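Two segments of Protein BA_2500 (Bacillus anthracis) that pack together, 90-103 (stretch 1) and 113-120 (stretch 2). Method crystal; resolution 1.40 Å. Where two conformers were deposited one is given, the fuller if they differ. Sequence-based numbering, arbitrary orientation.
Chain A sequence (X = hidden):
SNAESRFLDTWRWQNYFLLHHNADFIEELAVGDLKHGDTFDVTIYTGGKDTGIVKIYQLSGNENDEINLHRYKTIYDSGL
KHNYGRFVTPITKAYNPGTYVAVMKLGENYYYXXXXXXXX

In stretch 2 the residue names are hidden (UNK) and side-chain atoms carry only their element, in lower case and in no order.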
# COMPACT_ATOMS: atom_id res chain seq x y z
N PRO A 90 -5.06 -6.37 -9.80
CA PRO A 90 -6.09 -5.64 -10.53
C PRO A 90 -6.98 -4.79 -9.63
O PRO A 90 -7.30 -5.20 -8.50
CB PRO A 90 -6.94 -6.76 -11.15
CG PRO A 90 -6.75 -7.91 -10.27
CD PRO A 90 -5.34 -7.81 -9.71
N ILE A 91 -7.37 -3.61 -10.13
CA ILE A 91 -8.29 -2.76 -9.38
C ILE A 91 -9.71 -3.16 -9.83
O ILE A 91 -10.22 -2.74 -10.88
CB ILE A 91 -8.02 -1.26 -9.59
CG1 ILE A 91 -6.58 -0.93 -9.22
CG2 ILE A 91 -8.99 -0.42 -8.76
CD1 ILE A 91 -6.18 -1.27 -7.81
N THR A 92 -10.33 -4.01 -9.01
CA THR A 92 -11.67 -4.52 -9.27
C THR A 92 -12.70 -3.69 -8.50
O THR A 92 -12.35 -2.77 -7.77
CB THR A 92 -11.77 -5.97 -8.77
OG1 THR A 92 -11.63 -5.98 -7.34
CG2 THR A 92 -10.68 -6.84 -9.40
N LYS A 93 -13.98 -4.03 -8.67
CA LYS A 93 -15.04 -3.32 -7.97
C LYS A 93 -15.05 -3.57 -6.47
O LYS A 93 -15.72 -2.85 -5.73
CB LYS A 93 -16.40 -3.64 -8.57
CG LYS A 93 -16.60 -3.07 -9.95
CD LYS A 93 -17.97 -3.39 -10.42
CE LYS A 93 -18.21 -2.79 -11.79
NZ LYS A 93 -19.48 -3.19 -12.38
N ALA A 94 -14.32 -4.58 -6.02
CA ALA A 94 -14.22 -4.88 -4.60
C ALA A 94 -13.60 -3.66 -3.86
O ALA A 94 -13.77 -3.50 -2.65
CB ALA A 94 -13.37 -6.13 -4.39
N TYR A 95 -12.86 -2.81 -4.60
CA TYR A 95 -12.30 -1.60 -4.04
C TYR A 95 -13.35 -0.48 -4.20
O TYR A 95 -13.40 0.21 -5.23
CB TYR A 95 -11.03 -1.19 -4.79
CG TYR A 95 -9.87 -2.16 -4.68
CD1 TYR A 95 -9.78 -3.28 -5.51
CD2 TYR A 95 -8.83 -1.95 -3.76
CE1 TYR A 95 -8.69 -4.18 -5.42
CE2 TYR A 95 -7.76 -2.83 -3.67
CZ TYR A 95 -7.70 -3.94 -4.50
OH TYR A 95 -6.65 -4.83 -4.45
N ASN A 96 -14.14 -0.28 -3.14
CA ASN A 96 -15.17 0.74 -3.10
C ASN A 96 -14.59 2.13 -3.40
O ASN A 96 -13.53 2.46 -2.89
CB ASN A 96 -15.73 0.75 -1.68
CG ASN A 96 -16.33 -0.59 -1.28
OD1 ASN A 96 -15.83 -1.24 -0.36
ND2 ASN A 96 -17.33 -1.04 -2.02
N PRO A 97 -15.27 2.94 -4.24
CA PRO A 97 -14.69 4.26 -4.45
C PRO A 97 -14.31 4.97 -3.13
O PRO A 97 -15.07 4.96 -2.16
CB PRO A 97 -15.79 5.00 -5.20
CG PRO A 97 -16.46 3.91 -5.98
CD PRO A 97 -16.51 2.76 -5.01
N GLY A 98 -13.11 5.51 -3.08
CA GLY A 98 -12.63 6.19 -1.88
C GLY A 98 -11.15 6.48 -1.97
O GLY A 98 -10.59 6.50 -3.07
N THR A 99 -10.54 6.71 -0.81
CA THR A 99 -9.12 7.05 -0.70
C THR A 99 -8.36 5.85 -0.17
O THR A 99 -8.79 5.19 0.78
CB THR A 99 -8.94 8.27 0.21
OG1 THR A 99 -9.67 9.37 -0.36
CG2 THR A 99 -7.48 8.67 0.36
N TYR A 100 -7.21 5.57 -0.78
CA TYR A 100 -6.36 4.41 -0.46
C TYR A 100 -4.90 4.78 -0.36
O TYR A 100 -4.54 5.90 -0.72
CB TYR A 100 -6.54 3.37 -1.57
CG TYR A 100 -7.92 2.74 -1.59
CD1 TYR A 100 -9.00 3.37 -2.19
CD2 TYR A 100 -8.14 1.48 -1.04
CE1 TYR A 100 -10.28 2.80 -2.20
CE2 TYR A 100 -9.40 0.90 -1.05
CZ TYR A 100 -10.48 1.57 -1.63
OH TYR A 100 -11.74 0.97 -1.65
N VAL A 101 -4.09 3.84 0.13
CA VAL A 101 -2.65 4.06 0.21
C VAL A 101 -1.94 2.74 0.10
O VAL A 101 -2.44 1.72 0.59
CB VAL A 101 -2.19 4.80 1.51
CG1 VAL A 101 -2.56 4.05 2.76
CG2 VAL A 101 -0.67 5.12 1.47
N ALA A 102 -0.81 2.72 -0.62
CA ALA A 102 0.00 1.52 -0.76
C ALA A 102 1.19 1.64 0.19
O ALA A 102 1.89 2.67 0.22
CB ALA A 102 0.49 1.32 -2.20
N VAL A 103 1.41 0.58 0.97
CA VAL A 103 2.47 0.53 1.96
C VAL A 103 3.31 -0.71 1.75
O VAL A 103 2.76 -1.78 1.50
CB VAL A 103 1.87 0.48 3.41
CG1 VAL A 103 2.93 0.38 4.49
CG2 VAL A 103 0.96 1.70 3.65
N UNK A 113 3.44 5.29 -0.68
CA UNK A 113 3.36 6.11 -1.89
C UNK A 113 2.39 7.28 -1.81
O UNK A 113 2.13 7.93 -2.83
N UNK A 114 1.95 7.59 -0.59
CA UNK A 114 0.99 8.65 -0.34
C UNK A 114 -0.42 8.21 -0.74
O UNK A 114 -0.61 7.31 -1.57
N UNK A 115 -1.44 8.87 -0.20
CA UNK A 115 -2.79 8.51 -0.56
C UNK A 115 -3.14 8.78 -2.03
O UNK A 115 -2.54 9.62 -2.69
o UNK A 115 -3.57 10.66 0.21
c UNK A 115 -3.74 9.27 0.36
N UNK A 116 -4.16 8.08 -2.53
CA UNK A 116 -4.66 8.22 -3.90
C UNK A 116 -6.12 7.81 -3.92
O UNK A 116 -6.60 7.18 -2.97
c UNK A 116 -2.93 5.32 -3.84
c UNK A 116 -2.91 3.97 -3.60
c UNK A 116 -4.77 5.05 -5.33
c UNK A 116 -4.76 3.69 -5.06
c UNK A 116 -3.86 7.39 -4.93
c UNK A 116 -3.78 3.16 -4.21
c UNK A 116 -3.86 5.89 -4.68
N UNK A 117 -6.85 8.18 -4.96
CA UNK A 117 -8.24 7.81 -5.06
C UNK A 117 -8.49 6.64 -6.01
O UNK A 117 -7.73 6.42 -6.95
c UNK A 117 -9.05 8.97 -5.65
c UNK A 117 -9.83 10.13 -3.54
c UNK A 117 -10.10 11.53 -2.92
c UNK A 117 -9.11 10.25 -4.88
n UNK A 117 -8.87 12.38 -2.77
N UNK A 118 -9.50 5.84 -5.67
CA UNK A 118 -9.98 4.76 -6.53
C UNK A 118 -11.42 5.21 -6.84
O UNK A 118 -12.19 5.50 -5.93
c UNK A 118 -8.22 1.56 -5.18
c UNK A 118 -10.67 2.37 -6.87
c UNK A 118 -8.48 2.94 -5.79
c UNK A 118 -9.94 3.35 -5.94
N UNK A 119 -11.75 5.28 -8.12
CA UNK A 119 -13.09 5.71 -8.56
C UNK A 119 -13.73 4.69 -9.49
O UNK A 119 -13.04 3.80 -10.00
o UNK A 119 -12.11 6.98 -10.36
c UNK A 119 -13.00 7.06 -9.27
N UNK A 120 -15.03 4.82 -9.72
CA UNK A 120 -15.74 3.91 -10.61
C UNK A 120 -15.25 4.12 -12.04
O UNK A 120 -15.34 3.21 -12.88
OXT UNK A 120 -14.78 5.20 -12.40
c UNK A 120 -17.26 4.10 -10.56
c UNK A 120 -19.40 3.71 -9.27
c UNK A 120 -17.87 3.81 -9.20
n UNK A 120 -19.84 4.21 -6.79
c UNK A 120 -20.01 3.26 -7.93
O HOH W 1 0.45 4.82 -2.11

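Position 113 has no side-chain atoms, and its backbone N donates a hydrogen bond of 3.2 Å to Ala102 O, the last link of the pairing toward the end of stretch 1. With nothing beyond the backbone, it is Gly113.

Position 114 likewise carries nothing beyond its backbone. Its carbonyl does not pair directly with stretch 1. Instead, water 1 bridges the two segments: it accepts from Ala102 N at 2.9 Å and lies 2.8 Å from the O of position 114, placed to donate to it, while Val101 CG2 lies 3.7 Å from that same O. The phi of 75° is one that glycine adopts readily; this is Gly114.

At position 115 one carbon is followed by one oxygen without a branch. The CB of position 115 rests 3.8 Å from Thr99 CG2, and its CA approaches Tyr100 O at 3.1 Å in a CA-H...O contact. The single hydroxyl defines Ser115.

Position 116 shows one carbon leading to a ring of six carbons. Tyr100 CB sits over one face of that ring, 4.1 Å from its centroid, and Ala102 N lies at its edge. No oxygen is attached to the ring, so this is phenylalanine rather than tyrosine. Chi1 of 60° (p) brings the end of the Phe116 side chain nearer to stretch 1, with CE1 of Phe116 3.9 Å from Ala102 N. The backbone pairs with the same tyrosine in both directions, Tyr100 N to Phe116 O at 2.8 Å and Phe116 N to Tyr100 O at 2.9 Å.

At position 117 four carbons in a row end in nitrogen, and the third carbon passes 3.3 Å from Thr99 OG1. This is lysine. Lys117 is paired with Thr99 without hydrogen bonds between them, and their side chains share a face of the sheet.

At position 118 four carbons fork at the first, one arm two carbons long. The end of that arm lies over one face of the Tyr100 ring, 3.7 Å from the centroid, and both arms come near Ile91 and Tyr95. This is isoleucine. Ile118 CD1 is 3.8 Å from Tyr95 CD2, and Ile118 CG2 is 3.8 Å from Ile91 CG2. Its backbone is joined to Gly98 by Gly98 N to Ile118 O at 3.0 Å and Ile118 N to Gly98 O at 2.9 Å.

Position 119 again has one carbon and one oxygen. It points away from stretch 1 and adds little, its CA lying 4.4 Å from Pro97 CB; it is Ser119.

Position 120 bears four carbons in a row and a nitrogen, which lies 3.5 Å from Pro97 CG, together with a terminal carboxylate: lysine. The Lys120 side chain runs out through t at chi2 and chi3 and turns at chi4 (65°, p).

The contact is an antiparallel pairing of twisted strands, burying 704 Å² in all. Reciprocal hydrogen bonds at Gly98 and Tyr100 fix the register, and CA-H...O contacts reinforce it. On one face Tyr100, Phe116 and Ile118 interlock, each aromatic ring covered by an aliphatic group, and Ile118 reaches beyond the strand to Ile91 and Tyr95. The other face carries Thr99 and Lys117.

Stretch 2 (113-120) GGSFKISK
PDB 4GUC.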